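Local coordinates for protein 2-hydroxyethylphosphonate dioxygenase (Streptomyces viridochromogenes, PDB 4YAR) that converts 2-hydroxyethylphosphonate and dioxygen to hydroxymethylphosphonate and formate with a non-heme iron centre, on the pathway to the antibiotic phosphinothricin tripeptide (bialaphos), at residues A[91-96]-A[116-121]; A[142-147]-A[185-190]; A[347-352]-A[391-396]; A[366-371]-A[395-400]. The protein carries 1 engineered substitution. All coordinates share one frame; numbering follows the deposited sequence.

Contact 1 (A[91-96]-A[116-121]); sequences DGIHFY and LCPSDR
A classic beta bulge, in which Phe95 and Tyr96 both face Ile88, lies at the edge of one of the antiparallel sheets of the chain, where the backbone of Phe95 meets Leu116 and Cys117. Phe95 O takes the N-H of Leu116 at 3.1 Å, from above the carbonyl plane, and draws a weak bond from Cys117 N. Water 2 adds a third link, donating to Phe95 O at 2.7 Å while accepting from Cys117 N, so three donors converge on the carbonyl oxygen, one of them weakly. The Phe95 ring starts from a CB that points away; CG is anti to the backbone N (chi1 -159°), and the far end of the ring, at CE2, comes near Cys117. There Cys117 CB lies over one ring face, offset toward the rim, 4.0 Å from the centroid, and its SG makes an oblique sulfur-aromatic contact. Arg90 adds a cation-pi contact to the same ring. On the neighbouring residue, Leu116 CD1 stands almost squarely over the centre of the His94 imidazole, 3.4 Å from its centroid, a CH-pi contact. Ile93 meets the Pro118 ring tip to tip, CD1 to CD 3.9 Å. The Ile93 and Arg121 side chains run past each other in opposite directions, CD1 touching Arg121 CD, and Ile93 CG2 lies over one face of the Arg121 guanidinium, toward its rim. Pro118 opens a type I turn that ends at Arg121. Arg121 NH1 makes a weak, salt-bridging hydrogen bond to Asp91 OD2 at 3.3 Å, the carboxylate and guanidinium planes turned 71° apart.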
loop_
_atom_site.group_PDB
_atom_site.type_symbol
_atom_site.label_atom_id
_atom_site.label_comp_id
_atom_site.label_asym_id
_atom_site.label_seq_id
_atom_site.Cartn_x
_atom_site.Cartn_y
_atom_site.Cartn_z
ATOM N N ASP A 91 5.851 -10.248 28.219
ATOM C CA ASP A 91 5.526 -11.407 29.059
ATOM C C ASP A 91 6.749 -11.908 29.837
ATOM O O ASP A 91 6.978 -13.117 29.984
ATOM C CB ASP A 91 4.901 -12.516 28.182
ATOM C CG ASP A 91 4.194 -13.605 28.992
ATOM O OD1 ASP A 91 3.560 -13.238 30.018
ATOM O OD2 ASP A 91 4.279 -14.809 28.618
ATOM N N GLY A 92 7.534 -10.964 30.337
ATOM C CA GLY A 92 8.718 -11.254 31.142
ATOM C C GLY A 92 9.941 -11.797 30.431
ATOM O O GLY A 92 10.934 -12.166 31.111
ATOM N N ILE A 93 9.910 -11.872 29.081
ATOM C CA ILE A 93 10.999 -12.520 28.378
ATOM C C ILE A 93 11.397 -11.651 27.225
ATOM O O ILE A 93 10.644 -10.787 26.812
ATOM C CB ILE A 93 10.701 -13.950 27.829
ATOM C CG1 ILE A 93 9.589 -13.914 26.733
ATOM C CG2 ILE A 93 10.389 -14.895 28.984
ATOM C CD1 ILE A 93 9.426 -15.188 25.958
ATOM N N HIS A 94 12.593 -11.939 26.736
ATOM C CA HIS A 94 13.072 -11.376 25.485
ATOM C C HIS A 94 12.294 -12.158 24.386
ATOM O O HIS A 94 12.521 -13.364 24.171
ATOM C CB HIS A 94 14.577 -11.576 25.425
ATOM C CG HIS A 94 15.220 -11.084 24.175
ATOM N ND1 HIS A 94 14.690 -10.067 23.413
ATOM C CD2 HIS A 94 16.429 -11.347 23.652
ATOM C CE1 HIS A 94 15.519 -9.802 22.409
ATOM N NE2 HIS A 94 16.587 -10.550 22.547
ATOM N N PHE A 95 11.356 -11.433 23.765
ATOM C CA PHE A 95 10.248 -12.000 22.957
ATOM C C PHE A 95 10.549 -11.940 21.433
ATOM O O PHE A 95 10.315 -12.901 20.673
ATOM C CB PHE A 95 8.975 -11.229 23.316
ATOM C CG PHE A 95 7.715 -11.958 22.986
ATOM C CD1 PHE A 95 7.186 -11.866 21.741
ATOM C CD2 PHE A 95 7.034 -12.734 23.953
ATOM C CE1 PHE A 95 6.071 -12.594 21.389
ATOM C CE2 PHE A 95 5.903 -13.447 23.605
ATOM C CZ PHE A 95 5.394 -13.334 22.333
ATOM N N TYR A 96 11.063 -10.788 21.025
ATOM C CA TYR A 96 11.544 -10.576 19.656
ATOM C C TYR A 96 12.804 -9.718 19.637
ATOM O O TYR A 96 13.109 -8.948 20.610
ATOM C CB TYR A 96 10.498 -9.773 18.857
ATOM C CG TYR A 96 9.069 -10.290 18.664
ATOM C CD1 TYR A 96 8.814 -11.531 18.111
ATOM C CD2 TYR A 96 8.002 -9.495 18.900
ATOM C CE1 TYR A 96 7.540 -11.967 17.904
ATOM C CE2 TYR A 96 6.719 -9.943 18.678
ATOM C CZ TYR A 96 6.488 -11.146 18.141
ATOM O OH TYR A 96 5.198 -11.618 17.937
ATOM N N LEU A 116 11.590 -15.266 19.206
ATOM C CA LEU A 116 12.290 -15.831 20.373
ATOM C C LEU A 116 11.459 -16.431 21.467
ATOM O O LEU A 116 12.008 -17.028 22.423
ATOM C CB LEU A 116 13.181 -14.721 21.056
ATOM C CG LEU A 116 14.106 -13.933 20.114
ATOM C CD1 LEU A 116 14.716 -12.747 20.813
ATOM C CD2 LEU A 116 15.161 -14.878 19.598
ATOM N N CYS A 117 10.170 -16.254 21.387
ATOM C CA CYS A 117 9.295 -16.920 22.313
ATOM C C CYS A 117 9.344 -18.422 22.058
ATOM O O CYS A 117 9.078 -18.916 20.941
ATOM C CB CYS A 117 7.876 -16.356 22.197
ATOM S SG CYS A 117 6.710 -17.185 23.350
ATOM N N PRO A 118 9.734 -19.202 23.102
ATOM C CA PRO A 118 9.926 -20.632 22.896
ATOM C C PRO A 118 8.592 -21.390 22.732
ATOM O O PRO A 118 7.496 -20.848 23.010
ATOM C CB PRO A 118 10.678 -21.071 24.151
ATOM C CG PRO A 118 10.244 -20.090 25.177
ATOM C CD PRO A 118 10.000 -18.788 24.488
ATOM N N SER A 119 8.716 -22.627 22.290
ATOM C CA SER A 119 7.572 -23.455 21.902
ATOM C C SER A 119 6.746 -23.788 23.100
ATOM O O SER A 119 5.561 -24.058 22.940
ATOM C CB SER A 119 8.041 -24.754 21.245
ATOM O OG SER A 119 8.854 -25.532 22.089
ATOM N N ASP A 120 7.315 -23.712 24.323
ATOM C CA ASP A 120 6.515 -24.130 25.501
ATOM C C ASP A 120 5.930 -22.897 26.225
ATOM O O ASP A 120 5.516 -22.961 27.378
ATOM C CB ASP A 120 7.372 -24.999 26.424
ATOM C CG ASP A 120 8.469 -24.218 27.105
ATOM O OD1 ASP A 120 8.834 -23.104 26.647
ATOM O OD2 ASP A 120 8.970 -24.731 28.131
ATOM N N ARG A 121 5.865 -21.752 25.534
ATOM C CA ARG A 121 5.202 -20.615 26.071
ATOM C C ARG A 121 4.250 -20.105 25.018
ATOM O O ARG A 121 4.646 -19.842 23.868
ATOM C CB ARG A 121 6.197 -19.540 26.487
ATOM C CG ARG A 121 5.564 -18.263 27.042
ATOM C CD ARG A 121 6.588 -17.178 27.424
ATOM N NE ARG A 121 7.500 -17.706 28.432
ATOM C CZ ARG A 121 7.262 -17.657 29.739
ATOM N NH1 ARG A 121 6.182 -17.068 30.196
ATOM N NH2 ARG A 121 8.136 -18.174 30.588
HETATM O O HOH W 1 13.164 -15.655 24.825
HETATM O O HOH W 2 8.563 -14.683 19.547
#

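Contact 2 (A[142-147]-A[185-190]); sequences DINGRW and SLAGDA. With CD (cadmium ion), chain H; CD (cadmium ion), chain K.
Ala187 lays its CB beside CB of Asp142, 3.8 Å away, and the same methyl also rests on the Asp142 carbonyl. Its own N-H closes on that carbonyl: Ala187 N reaches Asp142 O at 3.0 Å, coming in from above the carbonyl plane. Water 3 uses Asp142 O as well, and it also accepts from Gly188 N and donates to Ala190 O, tying the loop after Leu186 to the start of strand 143-146. Further along, Asn144 and Ser185 form an antiparallel hydrogen-bonded pair. Asn144 N gives to Ser185 O at 2.7 Å, and Ser185 N returns a bond to Asn144 O. In the next, non-hydrogen-bonded pair, the side chains of Ile143 and Leu186 diverge and just meet through CG2 and CD2, 4.3 Å apart. Asp142 CG is anti to the carbonyl carbon (chi1 -65°), and OD1 and OD2 together chelate a cadmium ion, each 2.4 Å from the metal. His160, His163 and water 4 also bind this ion, and Ala161 N donates to Asp142 OD1. The arrangement is that of an antiparallel three-stranded sheet, with strand 143-146 between 156-159 and 183-186 and a cadmium site, probably owed to crystallisation, just ahead of the central strand.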
loop_
_atom_site.group_PDB
_atom_site.type_symbol
_atom_site.label_atom_id
_atom_site.label_comp_id
_atom_site.label_asym_id
_atom_site.label_seq_id
_atom_site.Cartn_x
_atom_site.Cartn_y
_atom_site.Cartn_z
ATOM N N ASP A 142 10.266 -23.692 11.762
ATOM C CA ASP A 142 8.792 -23.503 11.796
ATOM C C ASP A 142 8.439 -22.617 12.975
ATOM O O ASP A 142 9.105 -22.668 14.038
ATOM C CB ASP A 142 8.089 -24.837 11.963
ATOM C CG ASP A 142 8.253 -25.826 10.797
ATOM O OD1 ASP A 142 8.663 -25.549 9.644
ATOM O OD2 ASP A 142 7.973 -27.002 11.078
ATOM N N ILE A 143 7.410 -21.784 12.806
ATOM C CA ILE A 143 6.877 -20.978 13.886
ATOM C C ILE A 143 5.404 -21.192 14.027
ATOM O O ILE A 143 4.735 -21.684 13.106
ATOM C CB ILE A 143 7.159 -19.508 13.685
ATOM C CG1 ILE A 143 6.413 -19.020 12.453
ATOM C CG2 ILE A 143 8.662 -19.300 13.542
ATOM C CD1 ILE A 143 6.579 -17.556 12.084
ATOM N N ASN A 144 4.928 -20.918 15.224
ATOM C CA ASN A 144 3.492 -20.863 15.446
ATOM C C ASN A 144 2.998 -19.465 15.212
ATOM O O ASN A 144 3.563 -18.523 15.764
ATOM C CB ASN A 144 3.143 -21.199 16.894
ATOM C CG ASN A 144 3.545 -22.620 17.327
ATOM O OD1 ASN A 144 4.303 -22.783 18.262
ATOM N ND2 ASN A 144 3.033 -23.615 16.682
ATOM N N GLY A 145 1.896 -19.346 14.465
ATOM C CA GLY A 145 1.138 -18.137 14.374
ATOM C C GLY A 145 -0.091 -18.183 15.261
ATOM O O GLY A 145 -0.781 -19.219 15.309
ATOM N N ARG A 146 -0.311 -17.099 15.986
ATOM C CA ARG A 146 -1.493 -16.920 16.874
ATOM C C ARG A 146 -2.302 -15.695 16.490
ATOM O O ARG A 146 -1.735 -14.584 16.362
ATOM C CB ARG A 146 -1.070 -16.815 18.342
ATOM C CG ARG A 146 -2.193 -16.901 19.361
ATOM C CD ARG A 146 -1.689 -16.649 20.774
ATOM N NE ARG A 146 -2.795 -16.624 21.741
ATOM C CZ ARG A 146 -2.668 -16.317 23.019
ATOM N NH1 ARG A 146 -1.469 -15.969 23.516
ATOM N NH2 ARG A 146 -3.753 -16.352 23.803
ATOM N N TRP A 147 -3.627 -15.888 16.330
ATOM C CA TRP A 147 -4.570 -14.819 15.901
ATOM C C TRP A 147 -5.812 -14.661 16.783
ATOM O O TRP A 147 -6.781 -14.077 16.333
ATOM C CB TRP A 147 -5.064 -15.028 14.440
ATOM C CG TRP A 147 -3.929 -15.081 13.589
ATOM C CD1 TRP A 147 -3.104 -14.016 13.256
ATOM C CD2 TRP A 147 -3.260 -16.258 13.134
ATOM N NE1 TRP A 147 -2.007 -14.482 12.559
ATOM C CE2 TRP A 147 -2.069 -15.849 12.497
ATOM C CE3 TRP A 147 -3.551 -17.621 13.195
ATOM C CZ2 TRP A 147 -1.194 -16.760 11.891
ATOM C CZ3 TRP A 147 -2.712 -18.494 12.575
ATOM C CH2 TRP A 147 -1.538 -18.071 11.934
ATOM N N SER A 185 5.473 -17.703 18.099
ATOM C CA SER A 185 6.488 -18.364 18.851
ATOM C C SER A 185 7.173 -19.374 17.999
ATOM O O SER A 185 6.637 -19.715 16.933
ATOM C CB SER A 185 5.893 -19.085 20.058
ATOM O OG SER A 185 4.870 -19.979 19.679
ATOM N N LEU A 186 8.270 -19.941 18.486
ATOM C CA LEU A 186 8.915 -21.018 17.782
ATOM C C LEU A 186 8.083 -22.297 17.891
ATOM O O LEU A 186 7.492 -22.570 18.918
ATOM C CB LEU A 186 10.316 -21.257 18.346
ATOM C CG LEU A 186 11.244 -20.089 18.232
ATOM C CD1 LEU A 186 12.562 -20.414 18.945
ATOM C CD2 LEU A 186 11.543 -19.785 16.744
ATOM N N ALA A 187 7.947 -23.038 16.809
ATOM C CA ALA A 187 7.246 -24.270 16.863
ATOM C C ALA A 187 8.105 -25.356 17.559
ATOM O O ALA A 187 7.570 -26.303 18.118
ATOM C CB ALA A 187 6.774 -24.684 15.482
ATOM N N GLY A 188 9.423 -25.205 17.569
ATOM C CA GLY A 188 10.291 -26.180 18.252
ATOM C C GLY A 188 11.544 -25.531 18.662
ATOM O O GLY A 188 11.544 -24.333 18.993
ATOM N N ASP A 189 12.659 -26.286 18.510
ATOM C CA ASP A 189 13.923 -25.763 18.972
ATOM C C ASP A 189 14.649 -24.858 17.974
ATOM O O ASP A 189 15.363 -23.908 18.396
ATOM C CB ASP A 189 14.872 -26.914 19.364
ATOM C CG ASP A 189 14.408 -27.704 20.605
ATOM O OD1 ASP A 189 14.189 -27.135 21.699
ATOM O OD2 ASP A 189 14.340 -28.913 20.401
ATOM N N ALA A 190 14.489 -25.129 16.692
ATOM C CA ALA A 190 15.216 -24.354 15.633
ATOM C C ALA A 190 14.793 -22.916 15.645
ATOM O O ALA A 190 13.601 -22.619 15.826
ATOM C CB ALA A 190 14.991 -24.953 14.237
HETATM CD CD CD H . 8.080 -27.633 8.718
HETATM CD CD CD K . 13.491 -30.437 22.008
HETATM O O HOH W 3 11.177 -23.879 15.519
HETATM O O HOH W 4 8.071 -27.340 6.135
#

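Contact 3 (A[347-352]-A[391-396]); sequences GADLID and FVRHRW
Charge pairing comes first: Arg395 grips Asp349 side-on, NE bonding to OD1 at 2.7 Å and NH2 to OD2 at 2.9 Å. Both bonds are nearly straight and lie in the guanidinium plane, but meet the oxygens on their syn sides from well outside the carboxylate plane, the two groups 39° apart. Arg393 adds a long salt bridge to Asp349 from NE to OD2, its aliphatic part alongside Ile351 (Ile351 CG1 to Arg393 CG 3.8 Å). In the backbone, Leu350 and His394 make a single antiparallel hydrogen-bonded bridge: Leu350 N reaches His394 O at 2.7 Å, and His394 N bonds back to Leu350 O. This joins the loop between strands 335-343 and 355-362 to edge strand 394-397 of a three-stranded sheet. Phe391 N meets Asp352 O at 2.9 Å, and water 5 bridges Asp352 N and Val392 O. In a CH-pi contact, Leu350 CB sits over one face of the His394 ring, 3.8 Å from its centroid. His394 CG lies between the backbone N and the carbonyl carbon (chi1 64°), and the ring is fixed by ND1 donating to Val392 O and by NE2 bonding to Tyr358 OH. Leu350 CD1 touches the edge of the Trp396 indole at CD1, 4.1 Å away.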
loop_
_atom_site.group_PDB
_atom_site.type_symbol
_atom_site.label_atom_id
_atom_site.label_comp_id
_atom_site.label_asym_id
_atom_site.label_seq_id
_atom_site.Cartn_x
_atom_site.Cartn_y
_atom_site.Cartn_z
ATOM N N GLY A 347 20.235 -7.781 -17.326
ATOM C CA GLY A 347 19.069 -8.007 -16.437
ATOM C C GLY A 347 17.768 -7.469 -17.029
ATOM O O GLY A 347 17.769 -6.369 -17.603
ATOM N N ALA A 348 16.666 -8.227 -16.935
ATOM C CA ALA A 348 15.372 -7.769 -17.515
ATOM C C ALA A 348 15.069 -6.533 -16.705
ATOM O O ALA A 348 15.340 -6.508 -15.426
ATOM C CB ALA A 348 14.235 -8.809 -17.397
ATOM N N ASP A 349 14.582 -5.503 -17.398
ATOM C CA ASP A 349 14.350 -4.263 -16.703
ATOM C C ASP A 349 13.052 -4.473 -15.923
ATOM O O ASP A 349 12.103 -5.100 -16.434
ATOM C CB ASP A 349 14.311 -3.036 -17.638
ATOM C CG ASP A 349 15.722 -2.435 -17.866
ATOM O OD1 ASP A 349 16.696 -3.169 -17.696
ATOM O OD2 ASP A 349 15.922 -1.198 -18.113
ATOM N N LEU A 350 13.086 -4.071 -14.654
ATOM C CA LEU A 350 11.904 -3.951 -13.825
ATOM C C LEU A 350 11.461 -2.493 -13.745
ATOM O O LEU A 350 12.272 -1.564 -13.503
ATOM C CB LEU A 350 12.192 -4.521 -12.431
ATOM C CG LEU A 350 12.736 -5.934 -12.451
ATOM C CD1 LEU A 350 13.325 -6.296 -11.104
ATOM C CD2 LEU A 350 11.713 -6.977 -12.859
ATOM N N ILE A 351 10.175 -2.289 -13.947
ATOM C CA ILE A 351 9.522 -0.971 -13.897
ATOM C C ILE A 351 8.173 -1.397 -13.238
ATOM O O ILE A 351 7.461 -2.270 -13.716
ATOM C CB ILE A 351 9.380 -0.211 -15.248
ATOM C CG1 ILE A 351 10.639 -0.330 -16.149
ATOM C CG2 ILE A 351 9.226 1.292 -15.013
ATOM C CD1 ILE A 351 10.610 0.451 -17.488
ATOM N N ASP A 352 7.885 -0.882 -12.057
ATOM C CA ASP A 352 6.642 -1.209 -11.417
ATOM C C ASP A 352 5.793 0.054 -11.300
ATOM O O ASP A 352 6.317 1.113 -11.170
ATOM C CB ASP A 352 6.877 -1.697 -9.965
ATOM C CG ASP A 352 7.116 -3.194 -9.861
ATOM O OD1 ASP A 352 8.225 -3.558 -10.237
ATOM O OD2 ASP A 352 6.282 -3.946 -9.211
ATOM N N PHE A 391 7.676 3.649 -10.840
ATOM C CA PHE A 391 8.198 3.817 -12.189
ATOM C C PHE A 391 9.714 4.000 -12.294
ATOM O O PHE A 391 10.199 4.497 -13.314
ATOM C CB PHE A 391 7.405 4.897 -12.915
ATOM C CG PHE A 391 6.008 4.470 -13.214
ATOM C CD1 PHE A 391 5.761 3.553 -14.210
ATOM C CD2 PHE A 391 4.928 4.915 -12.449
ATOM C CE1 PHE A 391 4.496 3.134 -14.497
ATOM C CE2 PHE A 391 3.664 4.474 -12.703
ATOM C CZ PHE A 391 3.418 3.597 -13.752
ATOM N N VAL A 392 10.485 3.623 -11.234
ATOM C CA VAL A 392 11.920 3.670 -11.312
ATOM C C VAL A 392 12.394 2.402 -12.010
ATOM O O VAL A 392 12.219 1.325 -11.521
ATOM C CB VAL A 392 12.538 3.798 -9.914
ATOM C CG1 VAL A 392 14.025 3.583 -9.929
ATOM C CG2 VAL A 392 12.074 5.074 -9.298
ATOM N N ARG A 393 13.120 2.584 -13.115
ATOM C CA ARG A 393 13.563 1.443 -13.912
ATOM C C ARG A 393 14.859 0.922 -13.259
ATOM O O ARG A 393 15.729 1.662 -12.874
ATOM C CB ARG A 393 13.744 1.840 -15.396
ATOM C CG ARG A 393 14.301 0.803 -16.365
ATOM C CD ARG A 393 14.982 1.535 -17.534
ATOM N NE ARG A 393 14.022 1.901 -18.569
ATOM C CZ ARG A 393 14.190 2.886 -19.469
ATOM N NH1 ARG A 393 15.294 3.657 -19.483
ATOM N NH2 ARG A 393 13.235 3.126 -20.374
ATOM N N HIS A 394 14.878 -0.354 -13.068
ATOM C CA HIS A 394 15.970 -1.032 -12.315
ATOM C C HIS A 394 16.066 -2.485 -12.724
ATOM O O HIS A 394 15.240 -3.050 -13.484
ATOM C CB HIS A 394 15.754 -0.879 -10.768
ATOM C CG HIS A 394 14.517 -1.555 -10.255
ATOM N ND1 HIS A 394 13.243 -1.078 -10.474
ATOM C CD2 HIS A 394 14.372 -2.697 -9.538
ATOM C CE1 HIS A 394 12.366 -1.870 -9.892
ATOM N NE2 HIS A 394 13.029 -2.868 -9.325
ATOM N N ARG A 395 17.152 -3.110 -12.290
ATOM C CA ARG A 395 17.383 -4.503 -12.591
ATOM C C ARG A 395 18.367 -5.050 -11.540
ATOM O O ARG A 395 19.053 -4.310 -10.865
ATOM C CB ARG A 395 17.965 -4.650 -14.005
ATOM C CG ARG A 395 19.274 -3.941 -14.125
ATOM C CD ARG A 395 19.638 -3.780 -15.584
ATOM N NE ARG A 395 18.863 -2.703 -16.191
ATOM C CZ ARG A 395 19.077 -1.409 -16.021
ATOM N NH1 ARG A 395 20.096 -0.993 -15.326
ATOM N NH2 ARG A 395 18.268 -0.514 -16.609
ATOM N N TRP A 396 18.338 -6.354 -11.384
ATOM C CA TRP A 396 19.283 -7.093 -10.496
ATOM C C TRP A 396 20.230 -7.961 -11.369
ATOM O O TRP A 396 19.754 -8.606 -12.324
ATOM C CB TRP A 396 18.556 -7.978 -9.535
ATOM C CG TRP A 396 17.764 -7.303 -8.489
ATOM C CD1 TRP A 396 16.451 -6.997 -8.569
ATOM C CD2 TRP A 396 18.201 -6.884 -7.179
ATOM N NE1 TRP A 396 16.040 -6.370 -7.398
ATOM C CE2 TRP A 396 17.091 -6.290 -6.534
ATOM C CE3 TRP A 396 19.418 -6.916 -6.493
ATOM C CZ2 TRP A 396 17.179 -5.760 -5.255
ATOM C CZ3 TRP A 396 19.502 -6.379 -5.248
ATOM C CH2 TRP A 396 18.379 -5.844 -4.606
HETATM O O HOH W 5 9.919 0.231 -10.501
#

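Contact 4 (A[366-371]-A[395-400]); sequences TLEWDG and RWHGTG
Backbone bonds pair Thr366 with His397 and Glu368 with Arg395, each an antiparallel hydrogen-bonded pair closed by two N-H...O bonds. Thr366 N to His397 O is 2.9 Å and almost straight, with His397 N returning the bond to Thr366 O. Glu368 N and Arg395 O are 2.9 Å apart. Leu367 and Trp396 form the non-hydrogen-bonded pair between them, where Trp396 CA makes a CA-H...O contact to Thr366 O at 3.2 Å. These pairs zip strand 365-371, the centre of a three-stranded sheet, to its edge strand 394-397, while strand 374-380 flanks the other side. In the apolar contact, Leu367 CB lies over the six-membered ring of Trp396, 3.8 Å from its centroid, and CD1 reaches the same face nearer the rim. Tyr358 meets this indole edge-to-face. The polar side chains of Thr366, Glu368, Arg395 and His397 lie on the opposite face of the sheet. The Arg395 chain bends at chi3 (77°); NE and NH2 are already held by Asp349, and NH1 and NH2 also reach Glu368 and Asp370. NH1 bonds to Glu368 OE1 at 3.1 Å on the anti side of the carboxylate, the planes 73° apart. NH2 bonds to Asp370 OD2 at 3.1 Å, close to the guanidinium plane. The Glu368 side chain crosses that of His397 at about a right angle, OE1 2.8 Å from His397 NE2, the two planes 84° apart.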
loop_
_atom_site.group_PDB
_atom_site.type_symbol
_atom_site.label_atom_id
_atom_site.label_comp_id
_atom_site.label_asym_id
_atom_site.label_seq_id
_atom_site.Cartn_x
_atom_site.Cartn_y
_atom_site.Cartn_z
ATOM N N THR A 366 23.682 -7.302 -7.208
ATOM C CA THR A 366 23.822 -5.957 -7.648
ATOM C C THR A 366 22.494 -5.393 -8.156
ATOM O O THR A 366 21.849 -5.981 -8.997
ATOM C CB THR A 366 24.962 -5.793 -8.690
ATOM O OG1 THR A 366 26.212 -6.045 -8.044
ATOM C CG2 THR A 366 24.971 -4.382 -9.182
ATOM N N LEU A 367 22.085 -4.310 -7.541
ATOM C CA LEU A 367 20.877 -3.570 -7.958
ATOM C C LEU A 367 21.362 -2.390 -8.799
ATOM O O LEU A 367 22.111 -1.574 -8.301
ATOM C CB LEU A 367 20.043 -3.115 -6.776
ATOM C CG LEU A 367 18.893 -2.095 -7.056
ATOM C CD1 LEU A 367 17.767 -2.707 -7.840
ATOM C CD2 LEU A 367 18.322 -1.596 -5.729
ATOM N N GLU A 368 20.900 -2.308 -10.019
ATOM C CA GLU A 368 21.140 -1.140 -10.889
ATOM C C GLU A 368 19.891 -0.317 -11.106
ATOM O O GLU A 368 18.826 -0.917 -11.236
ATOM C CB GLU A 368 21.598 -1.612 -12.241
ATOM C CG GLU A 368 22.854 -2.414 -12.147
ATOM C CD GLU A 368 23.331 -2.778 -13.501
ATOM O OE1 GLU A 368 22.477 -2.760 -14.478
ATOM O OE2 GLU A 368 24.547 -3.132 -13.549
ATOM N N TRP A 369 20.070 0.989 -11.229
ATOM C CA TRP A 369 18.942 1.891 -11.544
ATOM C C TRP A 369 19.386 3.094 -12.402
ATOM O O TRP A 369 20.590 3.406 -12.497
ATOM C CB TRP A 369 18.199 2.319 -10.282
ATOM C CG TRP A 369 18.903 3.226 -9.352
ATOM C CD1 TRP A 369 18.689 4.595 -9.204
ATOM C CD2 TRP A 369 19.795 2.865 -8.315
ATOM N NE1 TRP A 369 19.458 5.090 -8.221
ATOM C CE2 TRP A 369 20.146 4.050 -7.640
ATOM C CE3 TRP A 369 20.329 1.646 -7.874
ATOM C CZ2 TRP A 369 21.032 4.069 -6.581
ATOM C CZ3 TRP A 369 21.238 1.669 -6.868
ATOM C CH2 TRP A 369 21.571 2.897 -6.202
ATOM N N ASP A 370 18.387 3.793 -12.932
ATOM C CA ASP A 370 18.618 4.980 -13.741
ATOM C C ASP A 370 17.978 6.142 -12.965
ATOM O O ASP A 370 16.774 6.159 -12.649
ATOM C CB ASP A 370 18.117 4.716 -15.159
ATOM C CG ASP A 370 18.922 3.635 -15.837
ATOM O OD1 ASP A 370 20.136 3.852 -16.069
ATOM O OD2 ASP A 370 18.369 2.553 -16.113
ATOM N N GLY A 371 18.833 7.023 -12.486
ATOM C CA GLY A 371 18.363 8.118 -11.644
ATOM C C GLY A 371 18.737 9.470 -12.185
ATOM O O GLY A 371 19.327 9.557 -13.255
ATOM N N ARG A 395 17.152 -3.110 -12.290
ATOM C CA ARG A 395 17.383 -4.503 -12.591
ATOM C C ARG A 395 18.367 -5.050 -11.540
ATOM O O ARG A 395 19.053 -4.310 -10.865
ATOM C CB ARG A 395 17.965 -4.650 -14.005
ATOM C CG ARG A 395 19.274 -3.941 -14.125
ATOM C CD ARG A 395 19.638 -3.780 -15.584
ATOM N NE ARG A 395 18.863 -2.703 -16.191
ATOM C CZ ARG A 395 19.077 -1.409 -16.021
ATOM N NH1 ARG A 395 20.096 -0.993 -15.326
ATOM N NH2 ARG A 395 18.268 -0.514 -16.609
ATOM N N TRP A 396 18.338 -6.354 -11.384
ATOM C CA TRP A 396 19.283 -7.093 -10.496
ATOM C C TRP A 396 20.230 -7.961 -11.369
ATOM O O TRP A 396 19.754 -8.606 -12.324
ATOM C CB TRP A 396 18.556 -7.978 -9.535
ATOM C CG TRP A 396 17.764 -7.303 -8.489
ATOM C CD1 TRP A 396 16.451 -6.997 -8.569
ATOM C CD2 TRP A 396 18.201 -6.884 -7.179
ATOM N NE1 TRP A 396 16.040 -6.370 -7.398
ATOM C CE2 TRP A 396 17.091 -6.290 -6.534
ATOM C CE3 TRP A 396 19.418 -6.916 -6.493
ATOM C CZ2 TRP A 396 17.179 -5.760 -5.255
ATOM C CZ3 TRP A 396 19.502 -6.379 -5.248
ATOM C CH2 TRP A 396 18.379 -5.844 -4.606
ATOM N N HIS A 397 21.515 -7.988 -10.998
ATOM C CA HIS A 397 22.536 -8.915 -11.584
ATOM C C HIS A 397 23.161 -9.723 -10.425
ATOM O O HIS A 397 23.124 -9.297 -9.267
ATOM C CB HIS A 397 23.752 -8.219 -12.325
ATOM C CG HIS A 397 23.379 -7.214 -13.385
ATOM N ND1 HIS A 397 22.399 -7.433 -14.342
ATOM C CD2 HIS A 397 23.894 -5.994 -13.661
ATOM C CE1 HIS A 397 22.293 -6.366 -15.131
ATOM N NE2 HIS A 397 23.194 -5.488 -14.737
ATOM N N GLY A 398 23.792 -10.859 -10.765
ATOM C CA GLY A 398 24.384 -11.754 -9.747
ATOM C C GLY A 398 23.670 -13.081 -9.663
ATOM O O GLY A 398 22.911 -13.442 -10.552
ATOM N N THR A 399 24.017 -13.877 -8.643
ATOM C CA THR A 399 23.469 -15.166 -8.443
ATOM C C THR A 399 23.043 -15.217 -6.986
ATOM O O THR A 399 23.846 -15.169 -6.080
ATOM C CB THR A 399 24.538 -16.250 -8.741
ATOM O OG1 THR A 399 24.812 -16.184 -10.145
ATOM C CG2 THR A 399 24.024 -17.655 -8.409
ATOM N N GLY A 400 21.744 -15.285 -6.796
ATOM C CA GLY A 400 21.198 -15.075 -5.491
ATOM C C GLY A 400 19.697 -14.966 -5.554
ATOM O O GLY A 400 19.037 -15.408 -6.527
#

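In the fold
The four contacts form two neighbouring pairs in two well-separated regions, the nearest atoms of the pairs about 22 to 25 Å apart. Contacts 1 and 2 have centres about 10 Å apart and probably share a hydrogen bond, Cys117 O to Leu186 N at 2.8 Å. Contacts 3 and 4, with centres about 8 Å apart, share Arg395 and Trp396 of strand 394-397, so Arg395 joins Asp349 of one to Glu368 and Asp370 of the other. The first pair lies nearer the active site: the Tyr96 side chain is about 5 Å from that of substrate-binding Tyr98, and the Ile143 side chain about 10 Å from that of His182, an iron ligand of the enzyme that binds cadmium here.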